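Local atomic coordinates of conserved hypothetical protein NMB0706 (Neisseria meningitidis, PDB entry 1RV9), a protein that is of unknown function but belongs to the multi-copper polyphenol oxidoreductase laccase (DUF152) family, and so may be an enzyme. Residues N79-T84 / D98-V103; V109-M114 / T129-A134; G50-D55 / T245-S250; G72-Y77 / E91-T96. All blocks are in the same frame, centred on the assembly; numbering follows the deposited sequence.

Interaction 1. Residues N79-T84 / D98-V103; sequences NQIHST and DADASV. With SO4 (sulfate ion), chain B.
The loop between strands 75-76 and 86-88 wraps round the carboxylate of Asp100, just ahead of strand 101-104, where Cys118, His135 and Asp100 are arranged in a way consistent with a charge-relay triad, though no such role is established. Asp100 is buried, and its CG lies beside its own backbone N, anti to the carbonyl carbon (chi1 -71°), which sends the carboxylate into the curve of residues 81-83. OD2 takes three bonds: Ile81 N arrives on the syn lone pair at 3.1 Å, Ser83 OG donates to the anti lone pair of the same oxygen at 2.7 Å, and Ser83 N, 2.8 Å from OD2, comes from well above the carboxylate plane. OD1 accepts His82 N at 2.9 Å, again from above the plane, and is also bonded to His135 ND1. The positive phi of His82 (57°) turns the chain so that three successive amides face one acid. Its ring leaves on the other side, lies edge-to-face with that of His135, and offers NE2 to sulfate O4 at 2.6 Å. Toward the start of the loop, Asn79 ND2 gives Asp98 OD1 a nearly straight bond of 2.7 Å (173°), in the amide plane but steeply above the carboxylate, while Ala99 N reaches Asn79 O. The side chains of Ile81 and Asp98 cross at about a right angle, Ile81 CD1 meeting Asp98 CB at 3.7 Å. With so many donors gripping both oxygens, Asp100 is probably held as an anion and fixed in rotation, so that it could orient and polarise His135.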
loop_
_atom_site.group_PDB
_atom_site.type_symbol
_atom_site.label_atom_id
_atom_site.label_comp_id
_atom_site.label_asym_id
_atom_site.label_seq_id
_atom_site.Cartn_x
_atom_site.Cartn_y
_atom_site.Cartn_z
ATOM N N ASN A 79 -2.135 9.242 -9.006
ATOM C CA ASN A 79 -2.807 10.308 -8.285
ATOM C C ASN A 79 -3.892 9.525 -7.561
ATOM O O ASN A 79 -4.986 9.308 -8.091
ATOM C CB ASN A 79 -3.442 11.331 -9.224
ATOM C CG ASN A 79 -4.204 12.399 -8.464
ATOM O OD1 ASN A 79 -3.723 12.907 -7.451
ATOM N ND2 ASN A 79 -5.394 12.743 -8.943
ATOM N N GLN A 80 -3.564 9.071 -6.356
ATOM C CA GLN A 80 -4.482 8.276 -5.556
ATOM C C GLN A 80 -5.663 9.096 -5.071
ATOM O O GLN A 80 -5.491 10.184 -4.523
ATOM C CB GLN A 80 -3.715 7.658 -4.380
ATOM C CG GLN A 80 -2.566 6.778 -4.859
ATOM C CD GLN A 80 -1.605 6.338 -3.765
ATOM O OE1 GLN A 80 -0.598 5.689 -4.050
ATOM N NE2 GLN A 80 -1.902 6.689 -2.518
ATOM N N ILE A 81 -6.863 8.565 -5.275
ATOM C CA ILE A 81 -8.078 9.255 -4.870
ATOM C C ILE A 81 -9.003 8.357 -4.051
ATOM O O ILE A 81 -10.211 8.594 -3.982
ATOM C CB ILE A 81 -8.846 9.785 -6.101
ATOM C CG1 ILE A 81 -9.112 8.645 -7.088
ATOM C CG2 ILE A 81 -8.048 10.892 -6.767
ATOM C CD1 ILE A 81 -10.022 9.029 -8.239
ATOM N N HIS A 82 -8.423 7.335 -3.428
ATOM C CA HIS A 82 -9.173 6.397 -2.599
ATOM C C HIS A 82 -10.306 5.708 -3.349
ATOM O O HIS A 82 -11.376 5.437 -2.796
ATOM C CB HIS A 82 -9.689 7.122 -1.356
ATOM C CG HIS A 82 -8.599 7.520 -0.411
ATOM N ND1 HIS A 82 -8.162 6.701 0.608
ATOM C CD2 HIS A 82 -7.813 8.624 -0.367
ATOM C CE1 HIS A 82 -7.156 7.282 1.239
ATOM N NE2 HIS A 82 -6.925 8.449 0.666
ATOM N N SER A 83 -10.038 5.422 -4.618
ATOM C CA SER A 83 -10.973 4.746 -5.505
ATOM C C SER A 83 -10.635 3.264 -5.502
ATOM O O SER A 83 -9.780 2.803 -4.739
ATOM C CB SER A 83 -10.814 5.266 -6.936
ATOM O OG SER A 83 -9.605 4.777 -7.510
ATOM N N THR A 84 -11.306 2.520 -6.369
ATOM C CA THR A 84 -11.058 1.089 -6.509
ATOM C C THR A 84 -10.563 0.860 -7.935
ATOM O O THR A 84 -10.591 -0.260 -8.445
ATOM C CB THR A 84 -12.345 0.268 -6.288
ATOM O OG1 THR A 84 -13.327 0.646 -7.262
ATOM C CG2 THR A 84 -12.896 0.507 -4.887
ATOM N N ASP A 98 -5.836 8.952 -12.358
ATOM C CA ASP A 98 -6.534 8.982 -11.078
ATOM C C ASP A 98 -6.834 7.516 -10.827
ATOM O O ASP A 98 -7.759 6.953 -11.414
ATOM C CB ASP A 98 -7.848 9.760 -11.173
ATOM C CG ASP A 98 -7.638 11.255 -11.268
ATOM O OD1 ASP A 98 -6.478 11.707 -11.176
ATOM O OD2 ASP A 98 -8.643 11.979 -11.428
ATOM N N ALA A 99 -6.039 6.888 -9.971
ATOM C CA ALA A 99 -6.225 5.475 -9.692
ATOM C C ALA A 99 -5.577 5.126 -8.370
ATOM O O ALA A 99 -4.782 5.899 -7.840
ATOM C CB ALA A 99 -5.613 4.649 -10.807
ATOM N N ASP A 100 -5.899 3.947 -7.850
ATOM C CA ASP A 100 -5.354 3.531 -6.571
ATOM C C ASP A 100 -4.697 2.162 -6.561
ATOM O O ASP A 100 -4.418 1.611 -5.499
ATOM C CB ASP A 100 -6.444 3.620 -5.505
ATOM C CG ASP A 100 -6.800 5.056 -5.177
ATOM O OD1 ASP A 100 -6.250 5.591 -4.191
ATOM O OD2 ASP A 100 -7.612 5.657 -5.916
ATOM N N ALA A 101 -4.440 1.620 -7.745
ATOM C CA ALA A 101 -3.766 0.326 -7.862
ATOM C C ALA A 101 -3.242 0.180 -9.277
ATOM O O ALA A 101 -3.773 0.787 -10.207
ATOM C CB ALA A 101 -4.732 -0.822 -7.546
ATOM N N SER A 102 -2.181 -0.598 -9.439
ATOM C CA SER A 102 -1.636 -0.835 -10.768
ATOM C C SER A 102 -1.108 -2.259 -10.854
ATOM O O SER A 102 -0.763 -2.878 -9.839
ATOM C CB SER A 102 -0.527 0.174 -11.109
ATOM O OG SER A 102 0.682 -0.096 -10.418
ATOM N N VAL A 103 -1.082 -2.781 -12.073
ATOM C CA VAL A 103 -0.605 -4.133 -12.326
ATOM C C VAL A 103 0.428 -4.102 -13.446
ATOM O O VAL A 103 0.471 -3.154 -14.236
ATOM C CB VAL A 103 -1.769 -5.063 -12.758
ATOM C CG1 VAL A 103 -2.830 -5.113 -11.672
ATOM C CG2 VAL A 103 -2.381 -4.563 -14.057
HETATM S S SO4 B . -4.221 11.042 1.373
HETATM O O1 SO4 B . -5.082 12.199 1.050
HETATM O O2 SO4 B . -2.834 11.330 0.959
HETATM O O3 SO4 B . -4.257 10.795 2.824
HETATM O O4 SO4 B . -4.703 9.852 0.652
#

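Interaction 2. Residues V109-M114 / T129-A134; sequences VACAVM and TAVAAA
This is a fully buried, face-to-face contact between two beta sheets, carried by small apolar side chains and without hydrogen bonding between the strands. Strand 110-114 comes from the five-stranded sheet, strand 131-134 from the six-stranded one; they run nearly parallel, 13° apart, and their axes close to 5.8 Å. The close approach is consistent with the small Ala133 standing opposite Cys111. Ala133 CB points at the opposing strand and rests 3.8 Å from Cys111 CB, while also lying 3.9 Å from the backbone N of Ala112. Cys111 SG, beside its own backbone N (chi1 -63°), is carried along strand 131-134 away from Ala133, ending 4.2 Å from Val131 CG2 and equally near Ala132 CA. Inward residues thus alternate on both strands, Cys111 and Val113 against Val131 and Ala133, as befits the centre of an alpha-beta-beta-alpha sandwich. The outer side of strand 131-136 is covered by helix 145-153, on which Ala132 and Ala134 pack. At the other end of the contact Val113 lays its branches against main chain more than side chain: CG1, anti to the carbonyl carbon, touches Ala134 C at 3.5 Å and Ala133 CB at 4.0 Å, and CG2 approaches Ala134 O at 3.8 Å. Backbone bonds run within each sheet: Val113 to Ser250 and Cys111 to Ile252 in one, Val131 to Asp104 in the other.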
loop_
_atom_site.group_PDB
_atom_site.type_symbol
_atom_site.label_atom_id
_atom_site.label_comp_id
_atom_site.label_asym_id
_atom_site.label_seq_id
_atom_site.Cartn_x
_atom_site.Cartn_y
_atom_site.Cartn_z
ATOM N N VAL A 109 8.458 -1.427 -15.680
ATOM C CA VAL A 109 8.033 -0.348 -14.802
ATOM C C VAL A 109 7.768 -0.933 -13.424
ATOM O O VAL A 109 7.500 -2.126 -13.299
ATOM C CB VAL A 109 6.730 0.299 -15.352
ATOM C CG1 VAL A 109 5.634 -0.760 -15.458
ATOM C CG2 VAL A 109 6.282 1.453 -14.466
ATOM N N ALA A 110 7.864 -0.101 -12.394
ATOM C CA ALA A 110 7.587 -0.554 -11.037
ATOM C C ALA A 110 6.215 -0.050 -10.607
ATOM O O ALA A 110 5.859 1.109 -10.855
ATOM C CB ALA A 110 8.656 -0.028 -10.075
ATOM N N CYS A 111 5.434 -0.933 -9.988
ATOM C CA CYS A 111 4.120 -0.567 -9.478
ATOM C C CYS A 111 4.379 0.033 -8.110
ATOM O O CYS A 111 5.257 -0.438 -7.383
ATOM C CB CYS A 111 3.230 -1.797 -9.319
ATOM S SG CYS A 111 2.871 -2.660 -10.853
ATOM N N ALA A 112 3.622 1.061 -7.745
ATOM C CA ALA A 112 3.840 1.697 -6.460
ATOM C C ALA A 112 2.616 2.392 -5.901
ATOM O O ALA A 112 1.778 2.902 -6.643
ATOM C CB ALA A 112 4.977 2.708 -6.579
ATOM N N VAL A 113 2.517 2.380 -4.578
ATOM C CA VAL A 113 1.453 3.075 -3.872
ATOM C C VAL A 113 2.118 3.826 -2.721
ATOM O O VAL A 113 3.079 3.337 -2.116
ATOM C CB VAL A 113 0.353 2.116 -3.345
ATOM C CG1 VAL A 113 -0.406 1.525 -4.521
ATOM C CG2 VAL A 113 0.957 1.025 -2.490
ATOM N N MET A 114 1.619 5.026 -2.443
ATOM C CA MET A 114 2.160 5.887 -1.393
ATOM C C MET A 114 1.219 5.918 -0.202
ATOM O O MET A 114 0.009 6.034 -0.373
ATOM C CB MET A 114 2.339 7.301 -1.940
ATOM C CG MET A 114 3.296 7.385 -3.110
ATOM S SD MET A 114 3.224 9.002 -3.891
ATOM C CE MET A 114 1.865 8.764 -5.010
ATOM N N THR A 129 5.249 -13.933 -12.920
ATOM C CA THR A 129 4.868 -13.453 -14.246
ATOM C C THR A 129 4.023 -12.183 -14.160
ATOM O O THR A 129 3.782 -11.523 -15.165
ATOM C CB THR A 129 4.060 -14.504 -15.029
ATOM O OG1 THR A 129 2.747 -14.616 -14.467
ATOM C CG2 THR A 129 4.755 -15.863 -14.975
ATOM N N ALA A 130 3.575 -11.843 -12.958
ATOM C CA ALA A 130 2.755 -10.650 -12.778
ATOM C C ALA A 130 2.875 -10.095 -11.367
ATOM O O ALA A 130 3.025 -10.848 -10.406
ATOM C CB ALA A 130 1.294 -10.970 -13.087
ATOM N N VAL A 131 2.822 -8.770 -11.258
ATOM C CA VAL A 131 2.895 -8.091 -9.968
ATOM C C VAL A 131 1.864 -6.970 -9.930
ATOM O O VAL A 131 1.283 -6.610 -10.959
ATOM C CB VAL A 131 4.296 -7.473 -9.711
ATOM C CG1 VAL A 131 5.346 -8.564 -9.668
ATOM C CG2 VAL A 131 4.624 -6.448 -10.788
ATOM N N ALA A 132 1.623 -6.435 -8.740
ATOM C CA ALA A 132 0.670 -5.345 -8.572
ATOM C C ALA A 132 0.830 -4.691 -7.211
ATOM O O ALA A 132 1.345 -5.298 -6.274
ATOM C CB ALA A 132 -0.762 -5.861 -8.729
ATOM N N ALA A 133 0.384 -3.444 -7.118
ATOM C CA ALA A 133 0.425 -2.689 -5.874
ATOM C C ALA A 133 -0.928 -2.005 -5.739
ATOM O O ALA A 133 -1.423 -1.417 -6.701
ATOM C CB ALA A 133 1.538 -1.645 -5.921
ATOM N N ALA A 134 -1.530 -2.096 -4.556
ATOM C CA ALA A 134 -2.827 -1.482 -4.315
ATOM C C ALA A 134 -2.820 -0.608 -3.066
ATOM O O ALA A 134 -2.221 -0.958 -2.046
ATOM C CB ALA A 134 -3.903 -2.561 -4.186
#

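Interaction 3. Residues G50-D55 / T245-S250. With SO4 (sulfate ion), chain B.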
loop_
_atom_site.group_PDB
_atom_site.type_symbol
_atom_site.label_atom_id
_atom_site.label_comp_id
_atom_site.label_asym_id
_atom_site.label_seq_id
_atom_site.Cartn_x
_atom_site.Cartn_y
_atom_site.Cartn_z
ATOM N N GLY A 50 5.399 11.991 -1.658
ATOM C CA GLY A 50 4.118 12.550 -2.067
ATOM C C GLY A 50 4.173 14.007 -2.493
ATOM O O GLY A 50 4.760 14.839 -1.804
ATOM N N THR A 51 3.549 14.313 -3.627
ATOM C CA THR A 51 3.528 15.675 -4.158
ATOM C C THR A 51 2.249 16.412 -3.778
ATOM O O THR A 51 2.060 17.569 -4.155
ATOM C CB THR A 51 3.593 15.674 -5.692
ATOM O OG1 THR A 51 2.436 15.007 -6.213
ATOM C CG2 THR A 51 4.843 14.966 -6.181
ATOM N N HIS A 52 1.381 15.742 -3.029
ATOM C CA HIS A 52 0.093 16.306 -2.633
ATOM C C HIS A 52 -0.036 16.591 -1.140
ATOM O O HIS A 52 -1.152 16.745 -0.637
ATOM C CB HIS A 52 -1.017 15.332 -3.034
ATOM C CG HIS A 52 -0.932 14.008 -2.332
ATOM N ND1 HIS A 52 0.157 13.170 -2.450
ATOM C CD2 HIS A 52 -1.792 13.390 -1.488
ATOM C CE1 HIS A 52 -0.036 12.093 -1.710
ATOM N NE2 HIS A 52 -1.211 12.201 -1.115
ATOM N N VAL A 53 1.083 16.677 -0.432
ATOM C CA VAL A 53 1.022 16.899 1.005
ATOM C C VAL A 53 1.603 18.212 1.530
ATOM O O VAL A 53 1.733 18.391 2.743
ATOM C CB VAL A 53 1.657 15.707 1.762
ATOM C CG1 VAL A 53 0.864 14.431 1.465
ATOM C CG2 VAL A 53 3.111 15.519 1.334
ATOM N N GLY A 54 1.942 19.124 0.623
ATOM C CA GLY A 54 2.463 20.421 1.033
ATOM C C GLY A 54 3.967 20.579 1.183
ATOM O O GLY A 54 4.435 21.604 1.689
ATOM N N ASP A 55 4.726 19.581 0.743
ATOM C CA ASP A 55 6.184 19.619 0.839
ATOM C C ASP A 55 6.750 20.416 -0.339
ATOM O O ASP A 55 6.022 20.754 -1.273
ATOM C CB ASP A 55 6.729 18.182 0.827
ATOM C CG ASP A 55 8.192 18.092 1.238
ATOM O OD1 ASP A 55 8.783 19.120 1.629
ATOM O OD2 ASP A 55 8.755 16.976 1.177
ATOM N N THR A 245 2.225 15.498 6.734
ATOM C CA THR A 245 3.514 14.828 6.767
ATOM C C THR A 245 3.828 14.183 5.417
ATOM O O THR A 245 3.098 14.364 4.443
ATOM C CB THR A 245 3.537 13.768 7.909
ATOM O OG1 THR A 245 4.875 13.302 8.117
ATOM C CG2 THR A 245 2.628 12.591 7.579
ATOM N N GLY A 246 4.922 13.433 5.360
ATOM C CA GLY A 246 5.300 12.806 4.109
ATOM C C GLY A 246 4.602 11.492 3.824
ATOM O O GLY A 246 3.717 11.060 4.565
ATOM N N ARG A 247 5.001 10.865 2.726
ATOM C CA ARG A 247 4.448 9.580 2.323
ATOM C C ARG A 247 5.583 8.645 1.928
ATOM O O ARG A 247 6.492 9.042 1.202
ATOM C CB ARG A 247 3.515 9.746 1.119
ATOM C CG ARG A 247 2.253 10.552 1.396
ATOM C CD ARG A 247 1.282 9.786 2.277
ATOM N NE ARG A 247 0.038 10.526 2.484
ATOM C CZ ARG A 247 -0.105 11.543 3.330
ATOM N NH1 ARG A 247 0.918 11.958 4.070
ATOM N NH2 ARG A 247 -1.277 12.152 3.428
ATOM N N MET A 248 5.553 7.416 2.431
ATOM C CA MET A 248 6.560 6.454 2.019
ATOM C C MET A 248 5.855 5.658 0.929
ATOM O O MET A 248 4.700 5.941 0.605
ATOM C CB MET A 248 7.005 5.547 3.175
ATOM C CG MET A 248 5.903 4.885 3.964
ATOM S SD MET A 248 5.448 5.834 5.423
ATOM C CE MET A 248 4.045 4.878 5.965
ATOM N N ALA A 249 6.526 4.680 0.343
ATOM C CA ALA A 249 5.873 3.922 -0.713
ATOM C C ALA A 249 6.235 2.458 -0.681
ATOM O O ALA A 249 7.260 2.070 -0.126
ATOM C CB ALA A 249 6.236 4.501 -2.062
ATOM N N SER A 250 5.361 1.650 -1.264
ATOM C CA SER A 250 5.592 0.220 -1.367
ATOM C C SER A 250 5.619 -0.036 -2.861
ATOM O O SER A 250 4.639 0.238 -3.571
ATOM C CB SER A 250 4.470 -0.558 -0.684
ATOM O OG SER A 250 4.497 -0.306 0.711
HETATM S S SO4 B . -4.221 11.042 1.373
HETATM O O1 SO4 B . -5.082 12.199 1.050
HETATM O O2 SO4 B . -2.834 11.330 0.959
HETATM O O3 SO4 B . -4.257 10.795 2.824
HETATM O O4 SO4 B . -4.703 9.852 0.652
#
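Arg247 leaves the chain just before strand 248-254 and reaches across the 50-55 loop to a bound sulfate. Its CB lies 4.0 Å from Gly50 N, where the glycine offers backbone alone and the chain can pass close by. CG, anti to the carbonyl carbon (chi1 -66°), has Val53 CG1 at 4.1 Å and His52 CE1 at 4.2 Å, both on the side of the 50-55 loop. A bend at chi2 (-71°) then turns the side chain, and it runs extended through CD to NE, which makes a weak bond to sulfate O2. At CZ, the centre of the guanidinium, Val53 CG1 sits over one face, 3.6 Å from CZ and shifted toward the rim. NH1 turns back to its own chain and donates to Gly246 O at 3.0 Å, in the guanidinium plane although above the plane of the carbonyl; together with the sulfate bonds this limits the rotation of the group. Arg247 NH2 lies 3.0 Å from SO4 O2, to which it donates, and makes a weak hydrogen bond to O3.

His52 approaches the same oxygen from another direction, its ring 81° from the guanidinium and NE2 2.8 Å from O2. Val53 CG1 lies over the centre of the imidazole too, so one methyl spaces both groups, while Val53 CG2 rests 3.3 Å from Thr245 O. His82 bonds the same sulfate from a third part of the chain. Although the ion probably came from the crystallisation liquor, a cluster of arginine and histidines around it is consistent with an anion-binding pocket, near the possible Cys118-His135-Asp100 triad.

Interaction 4. Residues G72-Y77 / E91-T96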
loop_
_atom_site.group_PDB
_atom_site.type_symbol
_atom_site.label_atom_id
_atom_site.label_comp_id
_atom_site.label_asym_id
_atom_site.label_seq_id
_atom_site.Cartn_x
_atom_site.Cartn_y
_atom_site.Cartn_z
ATOM N N GLY A 72 15.826 1.216 -10.395
ATOM C CA GLY A 72 16.437 0.954 -11.687
ATOM C C GLY A 72 15.424 0.930 -12.817
ATOM O O GLY A 72 15.743 0.541 -13.940
ATOM N N LEU A 73 14.196 1.337 -12.509
ATOM C CA LEU A 73 13.105 1.382 -13.483
ATOM C C LEU A 73 12.215 2.576 -13.182
ATOM O O LEU A 73 12.215 3.089 -12.062
ATOM C CB LEU A 73 12.219 0.132 -13.379
ATOM C CG LEU A 73 12.695 -1.253 -13.806
ATOM C CD1 LEU A 73 11.659 -2.288 -13.366
ATOM C CD2 LEU A 73 12.884 -1.293 -15.314
ATOM N N PRO A 74 11.456 3.051 -14.182
ATOM C CA PRO A 74 10.578 4.186 -13.893
ATOM C C PRO A 74 9.505 3.674 -12.923
ATOM O O PRO A 74 9.121 2.503 -12.980
ATOM C CB PRO A 74 10.015 4.556 -15.268
ATOM C CG PRO A 74 10.088 3.261 -16.037
ATOM C CD PRO A 74 11.420 2.702 -15.614
ATOM N N VAL A 75 9.045 4.547 -12.033
ATOM C CA VAL A 75 8.046 4.189 -11.032
ATOM C C VAL A 75 6.701 4.824 -11.373
ATOM O O VAL A 75 6.609 6.039 -11.556
ATOM C CB VAL A 75 8.499 4.666 -9.637
ATOM C CG1 VAL A 75 7.481 4.261 -8.581
ATOM C CG2 VAL A 75 9.869 4.080 -9.311
ATOM N N ALA A 76 5.659 4.001 -11.450
ATOM C CA ALA A 76 4.328 4.492 -11.792
ATOM C C ALA A 76 3.535 5.089 -10.630
ATOM O O ALA A 76 2.564 4.492 -10.158
ATOM C CB ALA A 76 3.517 3.379 -12.455
ATOM N N TYR A 77 3.945 6.270 -10.176
ATOM C CA TYR A 77 3.238 6.955 -9.102
ATOM C C TYR A 77 1.856 7.328 -9.632
ATOM O O TYR A 77 1.716 7.779 -10.773
ATOM C CB TYR A 77 3.995 8.220 -8.688
ATOM C CG TYR A 77 5.316 7.941 -8.018
ATOM C CD1 TYR A 77 5.366 7.429 -6.720
ATOM C CD2 TYR A 77 6.519 8.157 -8.689
ATOM C CE1 TYR A 77 6.581 7.136 -6.108
ATOM C CE2 TYR A 77 7.742 7.866 -8.085
ATOM C CZ TYR A 77 7.764 7.355 -6.796
ATOM O OH TYR A 77 8.963 7.054 -6.193
ATOM N N GLU A 91 1.196 1.881 -18.567
ATOM C CA GLU A 91 0.453 2.939 -19.250
ATOM C C GLU A 91 0.256 4.166 -18.362
ATOM O O GLU A 91 -0.217 5.207 -18.827
ATOM C CB GLU A 91 -0.925 2.431 -19.681
ATOM C CG GLU A 91 -0.918 1.212 -20.583
ATOM C CD GLU A 91 -2.320 0.789 -20.982
ATOM O OE1 GLU A 91 -3.143 0.516 -20.083
ATOM O OE2 GLU A 91 -2.603 0.730 -22.197
ATOM N N ALA A 92 0.615 4.048 -17.090
ATOM C CA ALA A 92 0.455 5.146 -16.144
ATOM C C ALA A 92 1.608 6.144 -16.107
ATOM O O ALA A 92 1.581 7.095 -15.328
ATOM C CB ALA A 92 0.218 4.568 -14.744
ATOM N N LEU A 93 2.609 5.931 -16.956
ATOM C CA LEU A 93 3.782 6.801 -16.987
ATOM C C LEU A 93 3.705 8.067 -17.840
ATOM O O LEU A 93 4.365 9.050 -17.544
ATOM C CB LEU A 93 5.011 5.994 -17.410
ATOM C CG LEU A 93 5.278 4.726 -16.599
ATOM C CD1 LEU A 93 6.511 4.033 -17.161
ATOM C CD2 LEU A 93 5.482 5.057 -15.124
ATOM N N GLY A 94 2.891 8.068 -18.880
ATOM C CA GLY A 94 2.820 9.251 -19.724
ATOM C C GLY A 94 1.724 10.228 -19.317
ATOM O O GLY A 94 1.212 10.974 -20.158
ATOM N N GLY A 95 1.373 10.244 -18.033
ATOM C CA GLY A 95 0.332 11.136 -17.552
ATOM C C GLY A 95 -0.292 10.475 -16.338
ATOM O O GLY A 95 -0.966 9.453 -16.458
ATOM N N THR A 96 -0.055 11.056 -15.167
ATOM C CA THR A 96 -0.564 10.527 -13.905
ATOM C C THR A 96 -2.070 10.314 -13.898
ATOM O O THR A 96 -2.840 11.269 -13.933
ATOM C CB THR A 96 -0.178 11.443 -12.736
ATOM O OG1 THR A 96 1.227 11.722 -12.805
ATOM C CG2 THR A 96 -0.485 10.756 -11.409
HETATM O O HOH W 1 3.372 10.327 -11.901
#
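In the backbone of 72-77 the short, weakly bonded strand 75-76 ends in an inverse gamma turn centred on Ala76, closed by a weak bond from Tyr77 N to Val75 O, and Ala76 CA comes within 5.7 Å of Leu93 CA in the 91-96 loop. Leu93 does most of the touching. Its CG stands anti to the carbonyl carbon (chi1 -53°) and CD1 lies anti to CA (chi2 179°), so the two methyls fork over Pro74, just before the edge strand, and Ala76 within it. CD1 meets Pro74 CG at 3.8 Å, the two side chains crossing at about a right angle; CD2 drops onto Ala76, 3.6 Å from its CA and 3.7 Å from its CB. The same methyl of Ala76 also faces Ala92 CB, at 4.2 Å, and Val109 packs against both Ala76 and Leu93.

Further along, the contact turns polar. A water donates to Tyr77 O and lies 2.7 Å from Thr96 OG1, joining the two loops, while Thr96 CG2, anti to its backbone N, comes to 3.8 Å from Tyr77 O. The Tyr77 ring swings away from the 91-96 loop: Val75 CG1 covers one face of it toward the rim, and Arg64 makes a cation-pi contact with it. Since the direct contacts of the two segments are all apolar or weakly polar, their mutual hold rests on close packing at a partly exposed edge, and the polar link between Tyr77 O and Thr96 OG1 is made through solvent.

In the fold
Interaction 2 is the buried centre, where the two sheets meet through apolar side chains; the others lie partly open around it. Interactions 1 and 2 share the six-stranded sheet, Ser102 bonding to Ala133, and are also tied by Gln80 OE1 to Met114 N. Strand 110-115 lies between the strands of interactions 3 and 4, with bonds from Ser250 to Val113 and from Ala110 to Pro74 and Ala76. Interactions 1 and 3 do not touch, yet their histidines and Arg247 meet one sulfate, so polar chemistry gathers on that side. Interaction 4, at the sheet edge, instead relies on methyl packing and a water, and meets interaction 1 where Thr96 packs on Asn79.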